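Local coordinates for type 2A phosphatase-associated protein 42 (Saccharomyces cerevisiae, PDB 2V0P), which associates with PP2A-type phosphatase catalytic subunits, inhibits the phosphatase SIT4 and takes part in negative regulation of TOR signalling in response to the nitrogen source, at residues 72-77 with 209-214; 98-103 with 227-232; 144-149 with 218-223. All coordinates share one frame; numbering follows the deposited sequence.

Overall arrangement
Helix 199-231 supplies one side of all three contacts in this N-terminal, all-helical domain with a tetratricopeptide-repeat-like fold. Going along that helix, 209-214 meets the start of helix 75-83 (interaction 1), 218-223 meets the end of helix 143-146 and the extended segment after it (interaction 3), and 227-232 meets helix 93-120 (interaction 2). The partners follow a different chain order: 72-77, 98-103, 144-149. Centres lie about 18 Å apart for interactions 1 and 3, about 16 Å for 3 and 2, and about 25 Å for 1 and 2. Interactions 1 and 3 touch where Tyr77 packs on Asn218. Distant chain segments thus gather along one long helix, whose later part also meets the second subunit.

Interaction 1 of 3, residues 72-77 with 209-214; sequences FLAVDY and HHFSLD
Tyr77 and Phe211 lay their rings over one another in an offset stack, with centroids 4.3 Å apart and planes only 14° from parallel. The offset places CE2 of Tyr77 over the Phe211 ring toward its rim, and its nearest atom there is CD1 of Phe211 at 3.4 Å. The centre of the tyrosine face is met instead by the first side-chain carbon of the phenylalanine. CB of Phe211 stands 3.8 Å from the centroid of the Tyr77 ring and almost exactly on its normal, a CH-pi contact. One face of Tyr77 therefore receives both the root and the ring of Phe211.

The edge of the same ring is used differently. OH of Tyr77 donates a very short hydrogen bond, 2.5 Å, to OD2 of Asp214, which lies at the edge in the ring plane, while the carboxylate is turned 69° from that plane. Asp214 sends CG anti to its own nitrogen (chi1 -170°), which brings the carboxylate up to the hydroxyl one helical turn beyond the stack. OD2 also accepts from ND2 of Asn218, so two donors hold this oxygen, and the Asn218 bond helps to position the acceptor of the tyrosine hydroxyl. Ala74 adds a smaller apolar contact, its CB 4.0 Å from CD2 of Phe211, approaching that ring obliquely.

Together the stack and the bond secure the start of helix 75-83 against helix 199-231, with the CA atoms of Tyr77 and Phe211 7.2 Å apart. Helix 93-120 completes the aromatic cluster: Phe114 meets the Tyr77 ring and touches Phe211, while Phe111 also packs on Tyr77. On another flank of helix 199-231, His209 and Leu213 lean on helix 156-186.

Interaction 2 of 3, residues 98-103 with 227-232; sequences SMKLIY and EMLSNF
An antiparallel helix pair within the tetratricopeptide-repeat-like domain brings Leu101 against Leu229 and Ser230. The axes of helices 98-103 and 227-231 approach to 9.8 Å at a signed crossing angle of -159°, and the CA atoms of Leu101 and Ser230 are 7.1 Å apart. Leu101 divides its two methyls between neighbouring residues: CD2 rests 4.0 Å from CB of Leu229 and also reaches the backbone nitrogen of Ser230, whereas CD1 lies 4.1 Å from CB of Ser230. With CG anti to the carbonyl carbon (chi1 -58°), the methyls come nearer the other helix than the direction of the first bond alone would give.

Leu229 makes a second contact through CD1, which meets CG of Lys100 at 3.9 Å. This lysine offers only the base of its chain: a bend at chi2, 77°, leads the amine away to the carbonyl oxygens of Ser84 and Arg86.

The hydroxyl of Ser230, in the conformer given, turns back along its own helix, where OG donates to O of Glu227 over 2.6 Å.

Leu101 also touches Cys226 on helix 199-231 and Leu233 beyond it. Asn153 of the second subunit packs on Leu229, so the 227-232 side of this pairing of helices 93-120 and 199-231 takes part in the interface between the two copies.

Interaction 3 of 3, residues 144-149 with 218-223; sequences SELYAQ and NIEQNL
Leu146 faces Glu220 at the end of the short, weakly bonded helix 143-146, their CA atoms 7.7 Å apart, after which the chain passes into an extended backbone at Tyr147. Leu146 and Tyr147 take different parts of the glutamate. Leu146 uses CD2, which sits 3.8 Å from CB of Glu220 and also lies close to its CA and CG, covering the aliphatic base of that side chain obliquely.

Tyr147 meets the far end. CE1 of its ring is 3.8 Å from CD of Glu220, the approach being oblique and the ring and carboxylate planes 58° apart. Glu220 reaches this position because CG is anti to its backbone nitrogen (chi1 -163°) and the chain stays extended beyond it. Water connects the polar groups: one molecule accepts from OH of Tyr147 at 2.7 Å and donates to OE1 of Glu220 over the same distance. A second water donates to OE2 of Glu220 at 2.6 Å, and its link to NE2 of Gln149 is weak.

The strongest partner of this buried carboxylate is Lys166 on helix 156-186, whose NZ forms a salt bridge with OE2 and would be expected to favour the charged form. An alanine here would remove the carboxylate, and Lys166 would probably be left without its mate and the tyrosine-bound water without its acceptor.

Tyr147 also packs on Lys162, Glu165 and Leu169, placing the extended segment after helix 143-146 between helices 156-186 and 199-231. Ile219 meets helix 93-120 through Phe111 and Ile112, while Leu161 of the second subunit packs on Glu220.

Interaction 1 of 3, residues 72-77 with 209-214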
ATOM      1  N   PHE A  72      24.918  16.801  15.786  1.00 35.54           N
ATOM      2  CA  PHE A  72      24.845  17.335  14.450  1.00 33.51           C
ATOM      3  C   PHE A  72      24.845  16.269  13.369  1.00 29.95           C
ATOM      4  O   PHE A  72      24.522  16.560  12.269  1.00 33.74           O
ATOM      5  CB  PHE A  72      26.040  18.240  14.181  1.00 31.19           C
ATOM      6  CG  PHE A  72      26.152  19.415  15.142  1.00 33.44           C
ATOM      7  CD1 PHE A  72      25.036  20.120  15.529  1.00 30.82           C
ATOM      8  CD2 PHE A  72      27.378  19.763  15.674  1.00 34.74           C
ATOM      9  CE1 PHE A  72      25.134  21.171  16.437  1.00 37.13           C
ATOM     10  CE2 PHE A  72      27.504  20.838  16.554  1.00 35.22           C
ATOM     11  CZ  PHE A  72      26.378  21.531  16.942  1.00 35.04           C
ATOM     12  N   LEU A  73      25.350  15.096  13.648  1.00 31.64           N
ATOM     13  CA  LEU A  73      25.334  14.027  12.680  1.00 31.14           C
ATOM     14  C   LEU A  73      23.816  13.762  12.366  1.00 28.84           C
ATOM     15  O   LEU A  73      23.472  13.163  11.347  1.00 31.25           O
ATOM     16  CB  LEU A  73      25.963  12.779  13.312  1.00 33.63           C
ATOM     17  CG  LEU A  73      27.504  12.732  13.444  1.00 35.60           C
ATOM     18  CD1 LEU A  73      27.992  11.483  14.168  1.00 38.27           C
ATOM     19  CD2 LEU A  73      28.201  12.849  12.088  1.00 40.01           C
ATOM     20  N   ALA A  74      22.946  14.172  13.253  1.00 28.85           N
ATOM     21  CA  ALA A  74      21.445  14.028  12.975  1.00 31.14           C
ATOM     22  C   ALA A  74      20.723  15.137  12.148  1.00 33.48           C
ATOM     23  O   ALA A  74      19.483  15.076  11.946  1.00 34.16           O
ATOM     24  CB  ALA A  74      20.726  13.776  14.173  1.00 27.05           C
ATOM     25  N   VAL A  75      21.456  16.118  11.671  1.00 32.72           N
ATOM     26  CA  VAL A  75      20.845  17.176  10.891  1.00 34.31           C
ATOM     27  C   VAL A  75      20.058  16.581   9.672  1.00 35.16           C
ATOM     28  O   VAL A  75      18.967  16.914   9.487  1.00 35.44           O
ATOM     29  CB  VAL A  75      21.787  18.274  10.415  1.00 34.15           C
ATOM     30  CG1 VAL A  75      22.629  18.853  11.559  1.00 31.43           C
ATOM     31  CG2 VAL A  75      22.635  17.865   9.291  1.00 38.49           C
ATOM     32  N   ASP A  76      20.628  15.666   8.917  1.00 36.94           N
ATOM     33  CA  ASP A  76      19.879  15.073   7.825  1.00 35.98           C
ATOM     34  C   ASP A  76      18.665  14.258   8.286  1.00 38.29           C
ATOM     35  O   ASP A  76      17.667  14.198   7.537  1.00 38.22           O
ATOM     36  CB  ASP A  76      20.774  14.240   6.969  1.00 38.63           C
ATOM     37  CG  ASP A  76      21.836  15.051   6.297  1.00 39.40           C
ATOM     38  OD1 ASP A  76      21.469  16.067   5.684  1.00 46.28           O
ATOM     39  OD2 ASP A  76      23.022  14.657   6.401  1.00 42.40           O
ATOM     40  N   TYR A  77      18.733  13.626   9.481  1.00 35.46           N
ATOM     41  CA  TYR A  77      17.620  12.920  10.000  1.00 34.99           C
ATOM     42  C   TYR A  77      16.436  13.905  10.187  1.00 36.08           C
ATOM     43  O   TYR A  77      15.316  13.615   9.769  1.00 32.07           O
ATOM     44  CB  TYR A  77      17.918  12.200  11.304  1.00 35.45           C
ATOM     45  CG  TYR A  77      16.760  11.607  12.060  1.00 32.04           C
ATOM     46  CD1 TYR A  77      16.071  10.422  11.610  1.00 32.74           C
ATOM     47  CD2 TYR A  77      16.333  12.173  13.253  1.00 29.90           C
ATOM     48  CE1 TYR A  77      15.026   9.903  12.347  1.00 27.34           C
ATOM     49  CE2 TYR A  77      15.317  11.619  13.953  1.00 36.11           C
ATOM     50  CZ  TYR A  77      14.663  10.454  13.451  1.00 30.93           C
ATOM     51  OH  TYR A  77      13.674   9.938  14.147  1.00 30.86           O
ATOM     52  N   HIS A 209      21.654   6.052  17.270  1.00 36.01           N
ATOM     53  CA  HIS A 209      21.333   4.659  17.051  1.00 34.64           C
ATOM     54  C   HIS A 209      19.801   4.514  16.834  1.00 32.22           C
ATOM     55  O   HIS A 209      19.426   3.873  15.919  1.00 34.73           O
ATOM     56  CB  HIS A 209      21.824   3.818  18.233  1.00 35.99           C
ATOM     57  CG  HIS A 209      21.936   2.361  17.926  1.00 39.05           C
ATOM     58  ND1 HIS A 209      22.716   1.499  18.670  1.00 39.69           N
ATOM     59  CD2 HIS A 209      21.416   1.627  16.918  1.00 35.67           C
ATOM     60  CE1 HIS A 209      22.617   0.285  18.159  1.00 41.63           C
ATOM     61  NE2 HIS A 209      21.845   0.343  17.094  1.00 36.34           N
ATOM     62  N   HIS A 210      18.991   5.177  17.646  1.00 30.84           N
ATOM     63  CA  HIS A 210      17.562   5.034  17.663  1.00 33.34           C
ATOM     64  C   HIS A 210      17.095   5.684  16.371  1.00 33.18           C
ATOM     65  O   HIS A 210      16.316   5.102  15.668  1.00 33.56           O
ATOM     66  CB  HIS A 210      16.977   5.688  18.900  1.00 32.31           C
ATOM     67  CG  HIS A 210      15.531   5.988  18.808  1.00 36.03           C
ATOM     68  ND1 HIS A 210      15.039   7.276  18.797  1.00 45.51           N
ATOM     69  CD2 HIS A 210      14.460   5.177  18.665  1.00 40.91           C
ATOM     70  CE1 HIS A 210      13.725   7.242  18.658  1.00 43.65           C
ATOM     71  NE2 HIS A 210      13.350   5.979  18.579  1.00 44.22           N
ATOM     72  N   PHE A 211      17.673   6.856  16.052  1.00 32.51           N
ATOM     73  CA  PHE A 211      17.381   7.529  14.786  1.00 34.36           C
ATOM     74  C   PHE A 211      17.582   6.680  13.519  1.00 34.37           C
ATOM     75  O   PHE A 211      16.731   6.700  12.614  1.00 36.68           O
ATOM     76  CB  PHE A 211      18.108   8.862  14.710  1.00 33.44           C
ATOM     77  CG  PHE A 211      17.717   9.822  15.764  1.00 31.14           C
ATOM     78  CD1 PHE A 211      16.583   9.673  16.491  1.00 33.54           C
ATOM     79  CD2 PHE A 211      18.513  10.983  15.971  1.00 35.19           C
ATOM     80  CE1 PHE A 211      16.206  10.636  17.469  1.00 39.17           C
ATOM     81  CE2 PHE A 211      18.166  11.921  16.905  1.00 32.77           C
ATOM     82  CZ  PHE A 211      17.023  11.764  17.671  1.00 37.71           C
ATOM     83  N   SER A 212      18.671   5.932  13.449  1.00 33.94           N
ATOM     84  CA  SER A 212      18.952   5.114  12.315  1.00 33.82           C
ATOM     85  C   SER A 212      17.893   3.996  12.166  1.00 34.45           C
ATOM     86  O   SER A 212      17.490   3.702  11.052  1.00 37.30           O
ATOM     87  CB  SER A 212      20.370   4.529  12.390  1.00 34.81           C
ATOM     88  OG  SER A 212      20.385   3.451  13.274  1.00 33.97           O
ATOM     89  N   LEU A 213      17.426   3.434  13.268  1.00 31.99           N
ATOM     90  CA  LEU A 213      16.387   2.439  13.210  1.00 35.30           C
ATOM     91  C   LEU A 213      15.039   3.120  12.788  1.00 34.91           C
ATOM     92  O   LEU A 213      14.439   2.644  11.885  1.00 36.83           O
ATOM     93  CB  LEU A 213      16.300   1.670  14.502  1.00 33.45           C
ATOM     94  CG  LEU A 213      17.566   0.783  14.666  1.00 34.62           C
ATOM     95  CD1 LEU A 213      17.787   0.549  16.100  1.00 34.36           C
ATOM     96  CD2 LEU A 213      17.397  -0.577  13.946  1.00 37.46           C
ATOM     97  N   ASP A 214      14.644   4.217  13.431  1.00 33.97           N
ATOM     98  CA  ASP A 214      13.463   4.967  13.097  1.00 37.59           C
ATOM     99  C   ASP A 214      13.438   5.272  11.623  1.00 35.66           C
ATOM    100  O   ASP A 214      12.421   5.122  11.013  1.00 41.64           O
ATOM    101  CB  ASP A 214      13.421   6.316  13.868  1.00 38.74           C
ATOM    102  CG  ASP A 214      12.057   7.041  13.721  1.00 40.92           C
ATOM    103  OD1 ASP A 214      11.011   6.380  13.964  1.00 46.92           O
ATOM    104  OD2 ASP A 214      12.031   8.247  13.382  1.00 41.86           O
TER

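Interaction 2 of 3, residues 98-103 with 227-232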
ATOM      1  N   SER A  98       1.828  16.663  -7.388  1.00 30.36           N
ATOM      2  CA  SER A  98       3.176  16.411  -7.874  1.00 31.66           C
ATOM      3  C   SER A  98       4.233  16.880  -6.850  1.00 31.43           C
ATOM      4  O   SER A  98       5.173  16.181  -6.588  1.00 32.20           O
ATOM      5  CB  SER A  98       3.410  17.095  -9.208  1.00 29.61           C
ATOM      6  OG  SER A  98       2.569  16.548 -10.233  1.00 36.98           O
HETATM    7  N   MSE A  99       4.044  18.072  -6.310  1.00 31.50           N
HETATM    8  CA  MSE A  99       4.887  18.626  -5.224  1.00 34.48           C
HETATM    9  C   MSE A  99       5.019  17.631  -4.051  1.00 33.24           C
HETATM   10  O   MSE A  99       6.097  17.407  -3.544  1.00 34.11           O
HETATM   11  CB  MSE A  99       4.328  19.956  -4.733  1.00 31.75           C
HETATM   12  CG  MSE A  99       4.941  21.194  -5.347  1.00 42.97           C
HETATM   13 SE   MSE A  99       6.915  21.219  -5.354  1.00 53.01          SE
HETATM   14  CE  MSE A  99       7.449  20.572  -3.678  1.00 53.00           C
ATOM     15  N   LYS A 100       3.924  17.007  -3.639  1.00 34.84           N
ATOM     16  CA  LYS A 100       4.003  16.009  -2.576  1.00 35.30           C
ATOM     17  C   LYS A 100       5.031  14.926  -2.863  1.00 33.51           C
ATOM     18  O   LYS A 100       5.748  14.542  -1.973  1.00 35.68           O
ATOM     19  CB  LYS A 100       2.630  15.407  -2.211  1.00 35.08           C
ATOM     20  CG  LYS A 100       2.697  14.527  -0.949  1.00 38.49           C
ATOM     21  CD  LYS A 100       2.755  15.356   0.322  1.00 40.06           C
ATOM     22  CE  LYS A 100       2.954  14.445   1.519  1.00 41.98           C
ATOM     23  NZ  LYS A 100       3.624  15.200   2.630  1.00 37.81           N
ATOM     24  N   LEU A 101       5.126  14.498  -4.102  1.00 32.49           N
ATOM     25  CA  LEU A 101       6.035  13.439  -4.504  1.00 32.16           C
ATOM     26  C   LEU A 101       7.446  13.934  -4.395  1.00 33.18           C
ATOM     27  O   LEU A 101       8.338  13.216  -3.933  1.00 32.53           O
ATOM     28  CB  LEU A 101       5.753  12.995  -5.934  1.00 31.51           C
ATOM     29  CG  LEU A 101       4.338  12.458  -6.293  1.00 30.97           C
ATOM     30  CD1 LEU A 101       4.392  11.913  -7.617  1.00 25.86           C
ATOM     31  CD2 LEU A 101       3.883  11.455  -5.293  1.00 30.80           C
ATOM     32  N   ILE A 102       7.643  15.193  -4.806  1.00 31.90           N
ATOM     33  CA  ILE A 102       8.934  15.838  -4.623  1.00 33.01           C
ATOM     34  C   ILE A 102       9.371  15.887  -3.129  1.00 30.95           C
ATOM     35  O   ILE A 102      10.437  15.452  -2.844  1.00 32.93           O
ATOM     36  CB  ILE A 102       8.958  17.223  -5.240  1.00 29.41           C
ATOM     37  CG1 ILE A 102       9.092  17.084  -6.728  1.00 34.49           C
ATOM     38  CG2 ILE A 102      10.193  18.044  -4.651  1.00 35.13           C
ATOM     39  CD1 ILE A 102       8.659  18.328  -7.501  1.00 37.84           C
ATOM     40  N   TYR A 103       8.544  16.393  -2.227  1.00 30.29           N
ATOM     41  CA  TYR A 103       8.757  16.300  -0.819  1.00 33.64           C
ATOM     42  C   TYR A 103       9.141  14.892  -0.317  1.00 33.17           C
ATOM     43  O   TYR A 103      10.131  14.755   0.428  1.00 32.73           O
ATOM     44  CB  TYR A 103       7.575  16.859  -0.013  1.00 34.46           C
ATOM     45  CG  TYR A 103       7.324  18.340  -0.297  1.00 36.59           C
ATOM     46  CD1 TYR A 103       8.372  19.233  -0.530  1.00 36.30           C
ATOM     47  CD2 TYR A 103       6.024  18.823  -0.401  1.00 39.13           C
ATOM     48  CE1 TYR A 103       8.112  20.615  -0.795  1.00 37.48           C
ATOM     49  CE2 TYR A 103       5.770  20.174  -0.681  1.00 36.90           C
ATOM     50  CZ  TYR A 103       6.785  21.043  -0.890  1.00 38.75           C
ATOM     51  OH  TYR A 103       6.453  22.371  -1.177  1.00 39.62           O
ATOM     52  N   GLU A 227       4.691   5.940  -3.893  1.00 38.74           N
ATOM     53  CA  GLU A 227       4.187   5.076  -4.922  1.00 39.71           C
ATOM     54  C   GLU A 227       2.647   5.108  -5.008  1.00 39.62           C
ATOM     55  O   GLU A 227       2.082   5.144  -6.106  1.00 40.81           O
ATOM     56  CB  GLU A 227       4.689   3.682  -4.695  1.00 41.03           C
ATOM     57  CG  GLU A 227       6.168   3.517  -4.951  1.00 46.45           C
ATOM     58  CD  GLU A 227       6.671   2.123  -4.575  1.00 51.81           C
ATOM     59  OE1 GLU A 227       6.011   1.114  -4.927  1.00 53.91           O
ATOM     60  OE2 GLU A 227       7.735   2.048  -3.920  1.00 55.81           O
HETATM   61  N   MSE A 228       1.973   5.162  -3.870  1.00 38.85           N
HETATM   62  CA  MSE A 228       0.516   5.172  -3.855  1.00 39.64           C
HETATM   63  C   MSE A 228      -0.048   6.457  -4.458  1.00 38.28           C
HETATM   64  O   MSE A 228      -0.892   6.378  -5.315  1.00 37.90           O
HETATM   65  CB  MSE A 228      -0.052   4.896  -2.453  1.00 39.51           C
HETATM   66  CG  MSE A 228       0.387   3.581  -1.917  1.00 41.60           C
HETATM   67 SE   MSE A 228      -0.578   2.121  -2.803  1.00 50.34          SE
HETATM   68  CE  MSE A 228       0.727   1.448  -4.108  1.00 43.61           C
ATOM     69  N   LEU A 229       0.452   7.612  -4.010  1.00 37.08           N
ATOM     70  CA  LEU A 229       0.008   8.937  -4.509  1.00 34.88           C
ATOM     71  C   LEU A 229       0.397   9.191  -5.932  1.00 33.89           C
ATOM     72  O   LEU A 229      -0.336   9.903  -6.660  1.00 37.39           O
ATOM     73  CB  LEU A 229       0.536  10.051  -3.612  1.00 36.43           C
ATOM     74  CG  LEU A 229       0.108  10.132  -2.148  1.00 32.68           C
ATOM     75  CD1 LEU A 229       1.144  11.029  -1.388  1.00 35.97           C
ATOM     76  CD2 LEU A 229      -1.203  10.710  -2.019  1.00 30.22           C
ATOM     77  N   SER A 230       1.460   8.546  -6.378  1.00 32.81           N
ATOM     78  CA  SER A 230       1.896   8.637  -7.772  0.50 33.55           C
ATOM     79  C   SER A 230       0.928   7.959  -8.729  1.00 33.97           C
ATOM     80  O   SER A 230       0.722   8.431  -9.845  1.00 33.95           O
ATOM     81  CB  SER A 230       3.260   8.000  -7.962  0.50 33.24           C
ATOM     82  OG  SER A 230       3.135   6.598  -8.027  0.50 35.22           O
ATOM     83  N   ASN A 231       0.362   6.838  -8.310  1.00 34.99           N
ATOM     84  CA  ASN A 231      -0.553   6.086  -9.214  1.00 35.48           C
ATOM     85  C   ASN A 231      -1.775   6.882  -9.559  1.00 35.45           C
ATOM     86  O   ASN A 231      -2.354   6.740 -10.650  1.00 37.08           O
ATOM     87  CB  ASN A 231      -0.953   4.806  -8.561  1.00 37.05           C
ATOM     88  CG  ASN A 231       0.124   3.758  -8.646  1.00 40.85           C
ATOM     89  OD1 ASN A 231       0.767   3.597  -9.695  1.00 45.35           O
ATOM     90  ND2 ASN A 231       0.322   3.018  -7.552  1.00 42.28           N
ATOM     91  N   PHE A 232      -2.204   7.696  -8.615  1.00 35.54           N
ATOM     92  CA  PHE A 232      -3.342   8.570  -8.805  1.00 39.29           C
ATOM     93  C   PHE A 232      -3.080   9.787  -9.711  1.00 40.20           C
ATOM     94  O   PHE A 232      -4.018  10.492 -10.092  1.00 39.64           O
ATOM     95  CB  PHE A 232      -3.902   8.960  -7.445  1.00 39.74           C
ATOM     96  CG  PHE A 232      -4.523   7.814  -6.725  1.00 42.87           C
ATOM     97  CD1 PHE A 232      -5.678   7.217  -7.222  1.00 45.96           C
ATOM     98  CD2 PHE A 232      -3.941   7.291  -5.587  1.00 46.71           C
ATOM     99  CE1 PHE A 232      -6.253   6.141  -6.573  1.00 47.12           C
ATOM    100  CE2 PHE A 232      -4.512   6.220  -4.939  1.00 44.76           C
ATOM    101  CZ  PHE A 232      -5.665   5.655  -5.424  1.00 46.02           C
TER

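Interaction 3 of 3, residues 144-149 with 218-223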
ATOM      1  N   SER A 144      11.204  -2.433  -2.809  1.00 43.68           N
ATOM      2  CA  SER A 144      11.529  -3.827  -3.061  1.00 45.11           C
ATOM      3  C   SER A 144      12.953  -4.240  -2.642  1.00 44.62           C
ATOM      4  O   SER A 144      13.254  -5.425  -2.658  1.00 45.69           O
ATOM      5  CB  SER A 144      11.252  -4.192  -4.529  1.00 45.24           C
ATOM      6  OG  SER A 144      11.515  -3.102  -5.404  1.00 47.93           O
ATOM      7  N   GLU A 145      13.810  -3.270  -2.292  1.00 43.80           N
ATOM      8  CA  GLU A 145      15.213  -3.503  -1.881  1.00 42.69           C
ATOM      9  C   GLU A 145      15.419  -3.443  -0.371  1.00 42.27           C
ATOM     10  O   GLU A 145      16.461  -3.833   0.180  1.00 44.42           O
ATOM     11  CB  GLU A 145      16.134  -2.470  -2.550  1.00 42.47           C
ATOM     12  CG  GLU A 145      16.145  -2.536  -4.079  1.00 42.00           C
ATOM     13  CD  GLU A 145      16.927  -1.410  -4.707  1.00 41.33           C
ATOM     14  OE1 GLU A 145      16.773  -0.255  -4.275  1.00 45.65           O
ATOM     15  OE2 GLU A 145      17.708  -1.678  -5.625  1.00 40.84           O
ATOM     16  N   LEU A 146      14.427  -2.919   0.301  1.00 41.44           N
ATOM     17  CA  LEU A 146      14.471  -2.709   1.698  1.00 41.23           C
ATOM     18  C   LEU A 146      14.100  -3.965   2.495  1.00 42.04           C
ATOM     19  O   LEU A 146      14.680  -4.238   3.554  1.00 42.22           O
ATOM     20  CB  LEU A 146      13.524  -1.569   1.984  1.00 41.76           C
ATOM     21  CG  LEU A 146      13.556  -0.755   3.233  1.00 41.40           C
ATOM     22  CD1 LEU A 146      14.850   0.093   3.396  1.00 41.53           C
ATOM     23  CD2 LEU A 146      12.321   0.099   3.140  1.00 37.33           C
ATOM     24  N   TYR A 147      13.135  -4.715   1.971  1.00 41.62           N
ATOM     25  CA  TYR A 147      12.699  -5.993   2.528  1.00 41.55           C
ATOM     26  C   TYR A 147      12.394  -6.908   1.361  1.00 42.66           C
ATOM     27  O   TYR A 147      12.064  -6.432   0.265  1.00 44.40           O
ATOM     28  CB  TYR A 147      11.435  -5.838   3.362  1.00 39.30           C
ATOM     29  CG  TYR A 147      11.537  -4.978   4.609  1.00 39.53           C
ATOM     30  CD1 TYR A 147      10.952  -3.734   4.652  1.00 34.02           C
ATOM     31  CD2 TYR A 147      12.178  -5.450   5.744  1.00 39.65           C
ATOM     32  CE1 TYR A 147      11.009  -2.951   5.774  1.00 36.69           C
ATOM     33  CE2 TYR A 147      12.265  -4.676   6.883  1.00 41.77           C
ATOM     34  CZ  TYR A 147      11.689  -3.437   6.893  1.00 37.67           C
ATOM     35  OH  TYR A 147      11.752  -2.738   8.035  1.00 36.56           O
ATOM     36  N   ALA A 148      12.508  -8.215   1.579  1.00 43.56           N
ATOM     37  CA  ALA A 148      11.965  -9.187   0.630  1.00 44.49           C
ATOM     38  C   ALA A 148      10.453  -8.952   0.543  1.00 44.55           C
ATOM     39  O   ALA A 148       9.832  -8.620   1.549  1.00 45.02           O
ATOM     40  CB  ALA A 148      12.271 -10.593   1.099  1.00 44.65           C
ATOM     41  N   GLN A 149       9.864  -9.083  -0.651  1.00 44.15           N
ATOM     42  CA  GLN A 149       8.431  -8.826  -0.825  1.00 43.57           C
ATOM     43  C   GLN A 149       7.751 -10.061  -1.434  1.00 42.72           C
ATOM     44  O   GLN A 149       8.357 -10.730  -2.256  1.00 42.34           O
ATOM     45  CB  GLN A 149       8.185  -7.612  -1.730  1.00 44.08           C
ATOM     46  CG  GLN A 149       8.914  -6.339  -1.346  1.00 44.21           C
ATOM     47  CD  GLN A 149       8.317  -5.593  -0.151  1.00 44.22           C
ATOM     48  OE1 GLN A 149       7.320  -6.005   0.456  1.00 40.93           O
ATOM     49  NE2 GLN A 149       8.943  -4.492   0.192  1.00 46.21           N
ATOM     50  N   ASN A 218      10.657   5.300   8.382  1.00 33.77           N
ATOM     51  CA  ASN A 218      10.264   6.453   7.661  1.00 32.29           C
ATOM     52  C   ASN A 218      10.549   6.298   6.192  1.00 32.46           C
ATOM     53  O   ASN A 218       9.760   6.791   5.360  1.00 33.08           O
ATOM     54  CB  ASN A 218      10.949   7.705   8.256  1.00 33.89           C
ATOM     55  CG  ASN A 218      10.690   7.867   9.701  1.00 31.40           C
ATOM     56  OD1 ASN A 218       9.679   7.535  10.181  1.00 44.06           O
ATOM     57  ND2 ASN A 218      11.698   8.332  10.438  1.00 41.90           N
ATOM     58  N   ILE A 219      11.677   5.668   5.847  1.00 29.46           N
ATOM     59  CA  ILE A 219      12.003   5.495   4.476  1.00 30.01           C
ATOM     60  C   ILE A 219      10.866   4.552   3.872  1.00 29.36           C
ATOM     61  O   ILE A 219      10.428   4.802   2.834  1.00 30.52           O
ATOM     62  CB  ILE A 219      13.358   4.905   4.219  1.00 29.82           C
ATOM     63  CG1 ILE A 219      14.462   6.005   4.439  1.00 31.53           C
ATOM     64  CG2 ILE A 219      13.494   4.433   2.766  1.00 28.29           C
ATOM     65  CD1 ILE A 219      15.830   5.489   4.478  1.00 31.47           C
ATOM     66  N   GLU A 220      10.484   3.531   4.574  1.00 28.92           N
ATOM     67  CA  GLU A 220       9.430   2.556   4.050  1.00 30.76           C
ATOM     68  C   GLU A 220       8.100   3.284   3.812  1.00 33.02           C
ATOM     69  O   GLU A 220       7.473   3.171   2.704  1.00 34.99           O
ATOM     70  CB  GLU A 220       9.256   1.384   5.027  1.00 33.21           C
ATOM     71  CG  GLU A 220       8.556   0.174   4.410  1.00 29.60           C
ATOM     72  CD  GLU A 220       7.935  -0.760   5.425  1.00 31.20           C
ATOM     73  OE1 GLU A 220       7.884  -0.454   6.637  1.00 36.02           O
ATOM     74  OE2 GLU A 220       7.467  -1.809   4.997  1.00 41.04           O
ATOM     75  N   GLN A 221       7.686   4.050   4.807  1.00 32.87           N
ATOM     76  CA  GLN A 221       6.429   4.743   4.789  1.00 33.33           C
ATOM     77  C   GLN A 221       6.458   5.741   3.650  1.00 33.61           C
ATOM     78  O   GLN A 221       5.540   5.778   2.911  1.00 33.38           O
ATOM     79  CB  GLN A 221       6.160   5.437   6.093  1.00 36.16           C
ATOM     80  CG  GLN A 221       5.146   6.530   6.017  1.00 37.22           C
ATOM     81  CD  GLN A 221       3.724   6.001   5.765  1.00 41.51           C
ATOM     82  OE1 GLN A 221       3.351   4.934   6.244  1.00 45.41           O
ATOM     83  NE2 GLN A 221       2.938   6.758   5.025  1.00 39.87           N
ATOM     84  N   ASN A 222       7.554   6.477   3.474  1.00 31.14           N
ATOM     85  CA  ASN A 222       7.583   7.461   2.404  1.00 33.32           C
ATOM     86  C   ASN A 222       7.640   6.859   0.981  1.00 31.79           C
ATOM     87  O   ASN A 222       7.102   7.402   0.052  1.00 32.83           O
ATOM     88  CB  ASN A 222       8.715   8.495   2.664  1.00 31.04           C
ATOM     89  CG  ASN A 222       8.473   9.353   3.896  1.00 32.11           C
ATOM     90  OD1 ASN A 222       7.450   9.272   4.543  1.00 43.77           O
ATOM     91  ND2 ASN A 222       9.443  10.139   4.248  1.00 38.88           N
ATOM     92  N   LEU A 223       8.317   5.747   0.812  1.00 31.65           N
ATOM     93  CA  LEU A 223       8.404   5.121  -0.442  1.00 31.21           C
ATOM     94  C   LEU A 223       7.019   4.548  -0.809  1.00 30.78           C
ATOM     95  O   LEU A 223       6.567   4.791  -1.854  1.00 31.88           O
ATOM     96  CB  LEU A 223       9.445   4.007  -0.395  1.00 33.02           C
ATOM     97  CG  LEU A 223      10.889   4.538  -0.425  1.00 33.38           C
ATOM     98  CD1 LEU A 223      11.860   3.357  -0.555  1.00 36.37           C
ATOM     99  CD2 LEU A 223      11.070   5.484  -1.566  1.00 34.09           C
TER
HETATM  100  O   HOH W   1      10.058  -0.658   8.284  1.00 25.60           O
HETATM  101  O   HOH W   2       7.150  -2.900   2.695  1.00 22.62           O